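Side-chain contacts in GH127 beta-L-arabinofuranoside (PDB 4QK0), which probably hydrolyses beta-L-arabinofuranosidic bonds as a family 127 glycoside hydrolase of Geobacillus stearothermophilus: residues 537-540 / 541-545; 568-571 / 572-575; 609-612 / 613-616. All blocks are in the same frame, centred on the assembly; numbering follows the deposited sequence.

Interaction 1. Residues 537-540 / 541-545; sequences IKAH and PQVRA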
ATOM      1  N   ILE A 537      -9.794  22.160   7.754  1.00 24.77           N
ATOM      2  CA  ILE A 537      -9.087  22.251   6.499  1.00 25.46           C
ATOM      3  C   ILE A 537      -9.567  21.159   5.529  1.00 27.37           C
ATOM      4  O   ILE A 537      -9.655  19.976   5.910  1.00 29.53           O
ATOM      5  CB  ILE A 537      -7.582  22.102   6.745  1.00 26.08           C
ATOM      6  CG1 ILE A 537      -7.084  23.144   7.791  1.00 25.89           C
ATOM      7  CG2 ILE A 537      -6.818  22.258   5.448  1.00 27.13           C
ATOM      8  CD1 ILE A 537      -7.346  24.596   7.417  1.00 25.51           C
ATOM      9  N   LYS A 538      -9.824  21.547   4.288  1.00 23.14           N
ATOM     10  CA  LYS A 538     -10.157  20.640   3.224  1.00 28.18           C
ATOM     11  C   LYS A 538      -9.062  20.538   2.181  1.00 26.61           C
ATOM     12  O   LYS A 538      -8.413  21.528   1.863  1.00 30.16           O
ATOM     13  CB  LYS A 538     -11.419  21.111   2.522  1.00 30.56           C
ATOM     14  CG  LYS A 538     -12.652  21.118   3.397  1.00 33.89           C
ATOM     15  CD  LYS A 538     -13.157  19.739   3.827  1.00 38.12           C
ATOM     16  CE  LYS A 538     -13.410  18.815   2.615  1.00 46.05           C
ATOM     17  NZ  LYS A 538     -13.873  17.448   2.937  1.00 45.24           N
ATOM     18  N   ALA A 539      -8.842  19.338   1.662  1.00 25.63           N
ATOM     19  CA  ALA A 539      -7.872  19.155   0.606  1.00 24.99           C
ATOM     20  C   ALA A 539      -8.525  19.281  -0.744  1.00 25.01           C
ATOM     21  O   ALA A 539      -9.722  19.027  -0.907  1.00 25.12           O
ATOM     22  CB  ALA A 539      -7.193  17.839   0.693  1.00 25.88           C
ATOM     23  N   HIS A 540      -7.750  19.733  -1.720  1.00 25.08           N
ATOM     24  CA  HIS A 540      -8.233  19.888  -3.083  1.00 25.40           C
ATOM     25  C   HIS A 540      -8.943  18.558  -3.456  1.00 26.09           C
ATOM     26  O   HIS A 540      -8.477  17.462  -3.060  1.00 24.92           O
ATOM     27  CB  HIS A 540      -7.022  20.093  -3.970  1.00 26.97           C
ATOM     28  CG  HIS A 540      -7.343  20.468  -5.352  1.00 29.74           C
ATOM     29  ND1 HIS A 540      -7.917  19.593  -6.234  1.00 30.42           N
ATOM     30  CD2 HIS A 540      -7.111  21.609  -6.042  1.00 35.90           C
ATOM     31  CE1 HIS A 540      -8.045  20.175  -7.413  1.00 33.76           C
ATOM     32  NE2 HIS A 540      -7.547  21.396  -7.326  1.00 35.69           N
ATOM     33  N   PRO A 541     -10.039  18.628  -4.223  1.00 23.22           N
ATOM     34  CA  PRO A 541     -10.817  17.409  -4.522  1.00 24.05           C
ATOM     35  C   PRO A 541     -10.078  16.372  -5.300  1.00 21.71           C
ATOM     36  O   PRO A 541     -10.483  15.261  -5.298  1.00 23.95           O
ATOM     37  CB  PRO A 541     -12.004  17.932  -5.307  1.00 22.66           C
ATOM     38  CG  PRO A 541     -12.174  19.311  -4.807  1.00 23.57           C
ATOM     39  CD  PRO A 541     -10.787  19.840  -4.561  1.00 24.79           C
ATOM     40  N   GLN A 542      -8.999  16.727  -5.957  1.00 23.72           N
ATOM     41  CA  GLN A 542      -8.148  15.766  -6.674  1.00 25.49           C
ATOM     42  C   GLN A 542      -7.307  14.916  -5.733  1.00 23.04           C
ATOM     43  O   GLN A 542      -6.818  13.880  -6.147  1.00 22.97           O
ATOM     44  CB  GLN A 542      -7.198  16.472  -7.606  1.00 31.50           C
ATOM     45  CG  GLN A 542      -7.865  17.186  -8.755  1.00 33.77           C
ATOM     46  CD  GLN A 542      -8.105  16.270  -9.886  1.00 36.54           C
ATOM     47  OE1 GLN A 542      -7.186  15.604 -10.350  1.00 46.15           O
ATOM     48  NE2 GLN A 542      -9.333  16.183 -10.312  1.00 40.21           N
ATOM     49  N   VAL A 543      -7.181  15.328  -4.467  1.00 23.03           N
ATOM     50  CA  VAL A 543      -6.566  14.495  -3.431  1.00 20.85           C
ATOM     51  C   VAL A 543      -7.537  13.443  -2.954  1.00 22.26           C
ATOM     52  O   VAL A 543      -8.366  13.595  -2.049  1.00 19.83           O
ATOM     53  CB  VAL A 543      -6.054  15.284  -2.250  1.00 23.56           C
ATOM     54  CG1 VAL A 543      -5.310  14.328  -1.311  1.00 25.98           C
ATOM     55  CG2 VAL A 543      -5.081  16.357  -2.694  1.00 22.06           C
ATOM     56  N   ARG A 544      -7.443  12.324  -3.635  1.00 23.94           N
ATOM     57  CA  ARG A 544      -8.363  11.247  -3.484  1.00 26.88           C
ATOM     58  C   ARG A 544      -8.393  10.681  -2.074  1.00 23.75           C
ATOM     59  O   ARG A 544      -9.457  10.401  -1.586  1.00 21.35           O
ATOM     60  CB  ARG A 544      -8.060  10.184  -4.552  1.00 29.55           C
ATOM     61  CG  ARG A 544      -8.480  10.885  -5.848  1.00 32.86           C
ATOM     62  CD  ARG A 544      -8.208  10.405  -7.250  1.00 34.08           C
ATOM     63  NE  ARG A 544      -8.421  11.577  -8.092  1.00 37.37           N
ATOM     64  CZ  ARG A 544      -8.527  11.597  -9.408  1.00 39.42           C
ATOM     65  NH1 ARG A 544      -8.560  10.512 -10.126  1.00 44.44           N
ATOM     66  NH2 ARG A 544      -8.692  12.754 -10.004  1.00 57.05           N
ATOM     67  N   ALA A 545      -7.247  10.608  -1.420  1.00 21.49           N
ATOM     68  CA  ALA A 545      -7.178  10.081  -0.069  1.00 22.20           C
ATOM     69  C   ALA A 545      -8.022  10.865   0.899  1.00 20.40           C
ATOM     70  O   ALA A 545      -8.387  10.333   1.889  1.00 21.83           O
ATOM     71  CB  ALA A 545      -5.738  10.078   0.401  1.00 23.30           C
TER
HETATM   72  O   HOH W   1      -9.713  15.555  -1.361  1.00 30.83           O

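Interaction 2. Residues 568-571 / 572-575; sequences PNLA and NLFL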
ATOM      1  N   PRO A 568     -10.364   3.361  20.306  1.00 34.08           N
ATOM      2  CA  PRO A 568      -9.926   2.798  19.043  1.00 33.27           C
ATOM      3  C   PRO A 568     -10.897   3.034  17.908  1.00 29.39           C
ATOM      4  O   PRO A 568     -11.954   3.657  18.072  1.00 29.81           O
ATOM      5  CB  PRO A 568      -9.782   1.295  19.369  1.00 32.08           C
ATOM      6  CG  PRO A 568     -10.714   1.053  20.514  1.00 31.12           C
ATOM      7  CD  PRO A 568     -11.052   2.361  21.157  1.00 32.19           C
ATOM      8  N   ASN A 569     -10.471   2.599  16.734  1.00 29.81           N
ATOM      9  CA  ASN A 569     -11.236   2.727  15.487  1.00 29.45           C
ATOM     10  C   ASN A 569     -11.544   4.163  15.099  1.00 27.87           C
ATOM     11  O   ASN A 569     -12.705   4.584  15.025  1.00 25.33           O
ATOM     12  CB  ASN A 569     -12.520   1.865  15.530  1.00 30.00           C
ATOM     13  CG  ASN A 569     -13.113   1.676  14.152  1.00 33.85           C
ATOM     14  OD1 ASN A 569     -12.637   2.286  13.183  1.00 31.74           O
ATOM     15  ND2 ASN A 569     -14.140   0.824  14.044  1.00 33.41           N
ATOM     16  N   LEU A 570     -10.492   4.925  14.859  1.00 28.35           N
ATOM     17  CA  LEU A 570     -10.654   6.362  14.601  1.00 27.59           C
ATOM     18  C   LEU A 570     -11.263   6.593  13.232  1.00 25.29           C
ATOM     19  O   LEU A 570     -11.840   7.633  13.001  1.00 24.79           O
ATOM     20  CB  LEU A 570      -9.339   7.123  14.775  1.00 27.60           C
ATOM     21  CG  LEU A 570      -8.728   7.046  16.172  1.00 29.56           C
ATOM     22  CD1 LEU A 570      -7.340   7.659  16.174  1.00 32.06           C
ATOM     23  CD2 LEU A 570      -9.584   7.730  17.190  1.00 29.54           C
ATOM     24  N   ALA A 571     -11.171   5.628  12.336  1.00 27.77           N
ATOM     25  CA  ALA A 571     -11.912   5.718  11.039  1.00 26.73           C
ATOM     26  C   ALA A 571     -13.411   5.808  11.265  1.00 28.00           C
ATOM     27  O   ALA A 571     -14.118   6.482  10.518  1.00 27.28           O
ATOM     28  CB  ALA A 571     -11.598   4.523  10.158  1.00 26.87           C
ATOM     29  N   ASN A 572     -13.900   5.207  12.354  1.00 30.74           N
ATOM     30  CA  ASN A 572     -15.327   5.260  12.739  1.00 31.45           C
ATOM     31  C   ASN A 572     -15.656   6.464  13.653  1.00 32.21           C
ATOM     32  O   ASN A 572     -16.313   6.336  14.716  1.00 34.53           O
ATOM     33  CB  ASN A 572     -15.691   3.950  13.450  1.00 33.47           C
ATOM     34  CG  ASN A 572     -17.150   3.867  13.798  1.00 38.29           C
ATOM     35  OD1 ASN A 572     -18.038   4.210  12.991  1.00 43.60           O
ATOM     36  ND2 ASN A 572     -17.421   3.393  14.996  1.00 39.49           N
ATOM     37  N   LEU A 573     -15.109   7.616  13.285  1.00 32.97           N
ATOM     38  CA  LEU A 573     -15.378   8.900  13.948  1.00 33.01           C
ATOM     39  C   LEU A 573     -15.689   9.854  12.847  1.00 28.84           C
ATOM     40  O   LEU A 573     -14.940   9.949  11.877  1.00 30.35           O
ATOM     41  CB  LEU A 573     -14.163   9.457  14.670  1.00 35.26           C
ATOM     42  CG  LEU A 573     -14.060   9.367  16.190  1.00 37.43           C
ATOM     43  CD1 LEU A 573     -12.781  10.058  16.631  1.00 38.88           C
ATOM     44  CD2 LEU A 573     -15.210  10.018  16.895  1.00 40.51           C
ATOM     45  N   PHE A 574     -16.805  10.537  12.993  1.00 26.70           N
ATOM     46  CA  PHE A 574     -17.341  11.406  11.987  1.00 28.29           C
ATOM     47  C   PHE A 574     -17.550  12.763  12.639  1.00 33.90           C
ATOM     48  O   PHE A 574     -18.166  12.878  13.706  1.00 38.64           O
ATOM     49  CB  PHE A 574     -18.641  10.825  11.387  1.00 27.48           C
ATOM     50  CG  PHE A 574     -18.437   9.492  10.716  1.00 27.22           C
ATOM     51  CD1 PHE A 574     -18.388   8.316  11.457  1.00 27.24           C
ATOM     52  CD2 PHE A 574     -18.241   9.420   9.353  1.00 27.88           C
ATOM     53  CE1 PHE A 574     -18.167   7.095  10.847  1.00 28.88           C
ATOM     54  CE2 PHE A 574     -18.015   8.222   8.735  1.00 26.22           C
ATOM     55  CZ  PHE A 574     -17.979   7.041   9.488  1.00 29.87           C
ATOM     56  N   LEU A 575     -17.010  13.791  11.999  1.00 34.86           N
ATOM     57  CA  LEU A 575     -17.100  15.124  12.528  1.00 36.14           C
ATOM     58  C   LEU A 575     -18.162  15.813  11.758  1.00 32.34           C
ATOM     59  O   LEU A 575     -17.980  16.081  10.585  1.00 33.29           O
ATOM     60  CB  LEU A 575     -15.733  15.824  12.394  1.00 37.65           C
ATOM     61  CG  LEU A 575     -15.681  17.231  12.979  1.00 45.35           C
ATOM     62  CD1 LEU A 575     -15.936  17.220  14.487  1.00 48.51           C
ATOM     63  CD2 LEU A 575     -14.329  17.902  12.750  1.00 49.77           C
TER
HETATM   64  O   HOH W   2     -12.529   9.432  11.147  1.00 24.16           O

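Interaction 3. Residues 609-612 / 613-616; sequences NDEL and YRPI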
ATOM      1  N   ASN A 609     -24.085  -7.225  14.359  1.00 63.75           N
ATOM      2  CA  ASN A 609     -24.465  -8.569  14.696  1.00 62.31           C
ATOM      3  C   ASN A 609     -23.421  -9.630  14.231  1.00 56.83           C
ATOM      4  O   ASN A 609     -23.779 -10.755  13.845  1.00 54.82           O
ATOM      5  CB  ASN A 609     -25.765  -8.816  13.939  1.00 66.04           C
ATOM      6  CG  ASN A 609     -25.641  -8.487  12.455  1.00 67.74           C
ATOM      7  OD1 ASN A 609     -24.560  -8.150  11.961  1.00 53.08           O
ATOM      8  ND2 ASN A 609     -26.763  -8.534  11.750  1.00 70.86           N
ATOM      9  N   ASP A 610     -22.137  -9.290  14.223  1.00 54.36           N
ATOM     10  CA  ASP A 610     -21.129 -10.167  13.606  1.00 60.40           C
ATOM     11  C   ASP A 610     -21.308 -10.438  12.100  1.00 54.78           C
ATOM     12  O   ASP A 610     -20.573 -11.236  11.533  1.00 48.38           O
ATOM     13  CB  ASP A 610     -21.066 -11.532  14.304  1.00 69.94           C
ATOM     14  CG  ASP A 610     -20.879 -11.416  15.798  1.00 82.29           C
ATOM     15  OD1 ASP A 610     -20.524 -10.323  16.269  1.00 92.13           O
ATOM     16  OD2 ASP A 610     -21.097 -12.421  16.508  1.00 95.56           O
ATOM     17  N   GLU A 611     -22.255  -9.802  11.432  1.00 45.91           N
ATOM     18  CA  GLU A 611     -22.239  -9.846   9.967  1.00 41.08           C
ATOM     19  C   GLU A 611     -21.075  -8.940   9.469  1.00 33.79           C
ATOM     20  O   GLU A 611     -20.643  -8.016  10.179  1.00 33.88           O
ATOM     21  CB  GLU A 611     -23.586  -9.410   9.404  1.00 43.84           C
ATOM     22  CG  GLU A 611     -24.735 -10.377   9.669  1.00 47.40           C
ATOM     23  CD  GLU A 611     -24.466 -11.800   9.150  1.00 59.00           C
ATOM     24  OE1 GLU A 611     -24.546 -12.764   9.964  1.00 73.09           O
ATOM     25  OE2 GLU A 611     -24.137 -11.978   7.947  1.00 65.86           O
ATOM     26  N   LEU A 612     -20.567  -9.216   8.288  1.00 27.51           N
ATOM     27  CA  LEU A 612     -19.588  -8.367   7.665  1.00 25.74           C
ATOM     28  C   LEU A 612     -20.209  -7.305   6.748  1.00 26.63           C
ATOM     29  O   LEU A 612     -19.778  -6.156   6.771  1.00 24.52           O
ATOM     30  CB  LEU A 612     -18.605  -9.196   6.897  1.00 24.84           C
ATOM     31  CG  LEU A 612     -17.380  -8.495   6.315  1.00 23.56           C
ATOM     32  CD1 LEU A 612     -16.626  -7.688   7.392  1.00 20.97           C
ATOM     33  CD2 LEU A 612     -16.481  -9.519   5.632  1.00 20.98           C
ATOM     34  N   TYR A 613     -21.213  -7.691   5.976  1.00 24.91           N
ATOM     35  CA  TYR A 613     -21.920  -6.791   5.076  1.00 25.89           C
ATOM     36  C   TYR A 613     -23.416  -6.852   5.343  1.00 30.26           C
ATOM     37  O   TYR A 613     -23.952  -7.937   5.455  1.00 37.88           O
ATOM     38  CB  TYR A 613     -21.654  -7.179   3.626  1.00 22.90           C
ATOM     39  CG  TYR A 613     -20.170  -7.175   3.309  1.00 23.48           C
ATOM     40  CD1 TYR A 613     -19.443  -6.014   3.377  1.00 19.82           C
ATOM     41  CD2 TYR A 613     -19.487  -8.349   2.940  1.00 22.40           C
ATOM     42  CE1 TYR A 613     -18.090  -6.009   3.161  1.00 20.28           C
ATOM     43  CE2 TYR A 613     -18.129  -8.322   2.690  1.00 22.08           C
ATOM     44  CZ  TYR A 613     -17.434  -7.128   2.853  1.00 20.67           C
ATOM     45  OH  TYR A 613     -16.080  -7.054   2.635  1.00 22.14           O
ATOM     46  N   ARG A 614     -24.078  -5.698   5.464  1.00 29.33           N
ATOM     47  CA  ARG A 614     -25.517  -5.598   5.702  1.00 34.61           C
ATOM     48  C   ARG A 614     -26.139  -4.415   4.964  1.00 31.60           C
ATOM     49  O   ARG A 614     -25.559  -3.332   4.981  1.00 31.12           O
ATOM     50  CB  ARG A 614     -25.771  -5.261   7.144  1.00 39.49           C
ATOM     51  CG  ARG A 614     -25.479  -6.368   8.104  1.00 48.98           C
ATOM     52  CD  ARG A 614     -25.454  -5.828   9.515  1.00 59.74           C
ATOM     53  NE  ARG A 614     -26.773  -5.746  10.141  1.00 68.40           N
ATOM     54  CZ  ARG A 614     -26.991  -5.257  11.369  1.00 72.49           C
ATOM     55  NH1 ARG A 614     -25.984  -4.811  12.117  1.00 69.34           N
ATOM     56  NH2 ARG A 614     -28.222  -5.223  11.842  1.00 70.84           N
ATOM     57  N   PRO A 615     -27.355  -4.580   4.437  1.00 30.15           N
ATOM     58  CA  PRO A 615     -28.152  -3.520   3.856  1.00 29.95           C
ATOM     59  C   PRO A 615     -28.919  -2.701   4.882  1.00 33.89           C
ATOM     60  O   PRO A 615     -30.056  -2.372   4.654  1.00 41.48           O
ATOM     61  CB  PRO A 615     -29.157  -4.304   2.995  1.00 31.16           C
ATOM     62  CG  PRO A 615     -29.427  -5.516   3.808  1.00 32.08           C
ATOM     63  CD  PRO A 615     -28.087  -5.869   4.395  1.00 33.22           C
ATOM     64  N   ILE A 616     -28.323  -2.331   5.984  1.00 38.94           N
ATOM     65  CA  ILE A 616     -29.056  -1.568   6.981  1.00 45.16           C
ATOM     66  C   ILE A 616     -28.501  -0.175   7.104  1.00 43.31           C
ATOM     67  O   ILE A 616     -27.342   0.034   6.818  1.00 46.56           O
ATOM     68  CB  ILE A 616     -29.008  -2.215   8.384  1.00 52.71           C
ATOM     69  CG1 ILE A 616     -27.562  -2.521   8.774  1.00 56.67           C
ATOM     70  CG2 ILE A 616     -29.865  -3.484   8.441  1.00 52.23           C
ATOM     71  CD1 ILE A 616     -27.064  -1.813  10.008  1.00 64.44           C
TER
HETATM   72  O   HOH W   3     -21.785 -10.601   6.128  1.00 35.39           O

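Interaction 1. Residues 537-540 / 541-545
His540 grips the chain that follows it at two points. Its ring nitrogen ND1 accepts a nearly straight hydrogen bond (169°) from Gln542 N at 3.1 Å, the donor lying in the plane of the imidazole. The backbone oxygen His540 O takes Val543 N at 2.9 Å, from above the carbonyl plane. With CG anti to the backbone N (chi1 -171°), the ring swings forward beside its own carbonyl and puts ND1 within reach of Gln542 N. Gln542 runs alongside it, with CG 3.3 Å from His540 CE1. On the strand side Ala539 CB rests 4.1 Å from Val543 CB. A water bridges the turn, donating one bond to His540 O and another to Val543 O. With an alanine here, Gln542 N would probably lose its side-chain acceptor and Gln542 CG its contact with the ring. Further out, Phe323 stacks on the imidazole, while Trp608 of the second subunit meets it at an inclined angle. Lys538 and Ala539 pair antiparallel with a strand of that subunit. The whole is a type I beta turn from His540 to Val543, reinforced by a side-chain acceptor, where strand 534-539 of the C-terminal domain ends at the interface with the second subunit.

Interaction 2. Residues 568-571 / 572-575
Asn569 and Asn572 close a tight turn that delivers the chain into strand 574-586 of the C-terminal domain. Asn572 N is shared between two oxygens of one residue: it bonds Asn569 O at 3.0 Å, approaching from above the carbonyl plane, and more weakly Asn569 OD1 at 3.3 Å. The second oxygen comes within range because Asn569 CG stands anti to its backbone N (chi1 -164°), bringing OD1 near Asn572 N, while Asn569 CG sits 3.5 Å from Asn572 CB. The two amide planes are inclined by 42°. Asn569 ND2 donates to Pro541 O of the second subunit, and Glu640 takes the backbone N of Asn569 and of Leu570.

The inner flank is apolar: Leu570 and Leu573 lie side by side, CD2 of the first 4.0 Å from CD1 of the second, against Val642 and Val623 of neighbouring strands. The other side is looser. Ala571 and Phe574 are partly exposed, though Arg544 and Gly548 of the second subunit pack on them, and the bond from Leu573 N to Ala571 O is weak. A water lies within hydrogen-bonding distance of Leu570 O and Leu573 O, though it may not donate to both at once. Phe574 CZ comes no nearer to Ala571 O than 4.0 Å. Asn572 OD1, which Val603 N also bonds, lies in the ring plane, 3.6 Å from Phe574 CE1.

Interaction 3. Residues 609-612 / 613-616
An Asx turn at Asn609 shapes the loop that leads into the short strand 613-614, and the same side chain lies against the guanidinium of Arg614. Asn609 OD1 accepts Glu611 N at 2.9 Å, from above the amide plane. Asn609 CG sits between its backbone N and carbonyl carbon (chi1 52°), which brings OD1 to Glu611 N. Asn609 ND2 then comes to rest over one guanidinium face, 3.2 Å from Arg614 NE, with the planes 35° apart; Ile616 CD1 covers the opposite face. Arg614 turns at chi3 (85°) to enter this slot, its CG passing 3.8 Å from Glu611 CB, while NH1 bonds Ala607 O and Trp608 adds a cation-pi contact. Just before Arg614, Leu612 CG makes a CH-pi contact over the Tyr613 ring, 3.8 Å from the centroid, and Leu612 CD2 touches Tyr613 CE2 at 3.6 Å. Tyr613 OH bonds Met304 O of the second subunit. A water accepts from Tyr613 N and donates to Glu611 OE2. Since Asn609 ND2 and Arg614 NE are both donors, their meeting is packing of an inclined amide over the guanidinium face, not a hydrogen bond, and the arginine probably owes its placement to Ala607 and Trp608 as much as to this amide.

Overall arrangement
The three contacts follow one another along the C-terminal domain, neither nesting nor crossing. Interaction 1 turns the chain out of strand 534-539 toward strand 549-554; interaction 2 closes the turn between helix 563-566 and strand 574-586; interaction 3 shapes the far loop after strand 593-603, entering strand 613-614. Interactions 1 and 2 reach the same sheet, their centres about 19 Å apart, whereas interaction 3 lies farther out, about 30 Å from interaction 1 between centres. The three touch the second subunit: 537-540 and 613-616 each extend beta pairing across the interface, and interactions 1 and 2 of opposite subunits meet there.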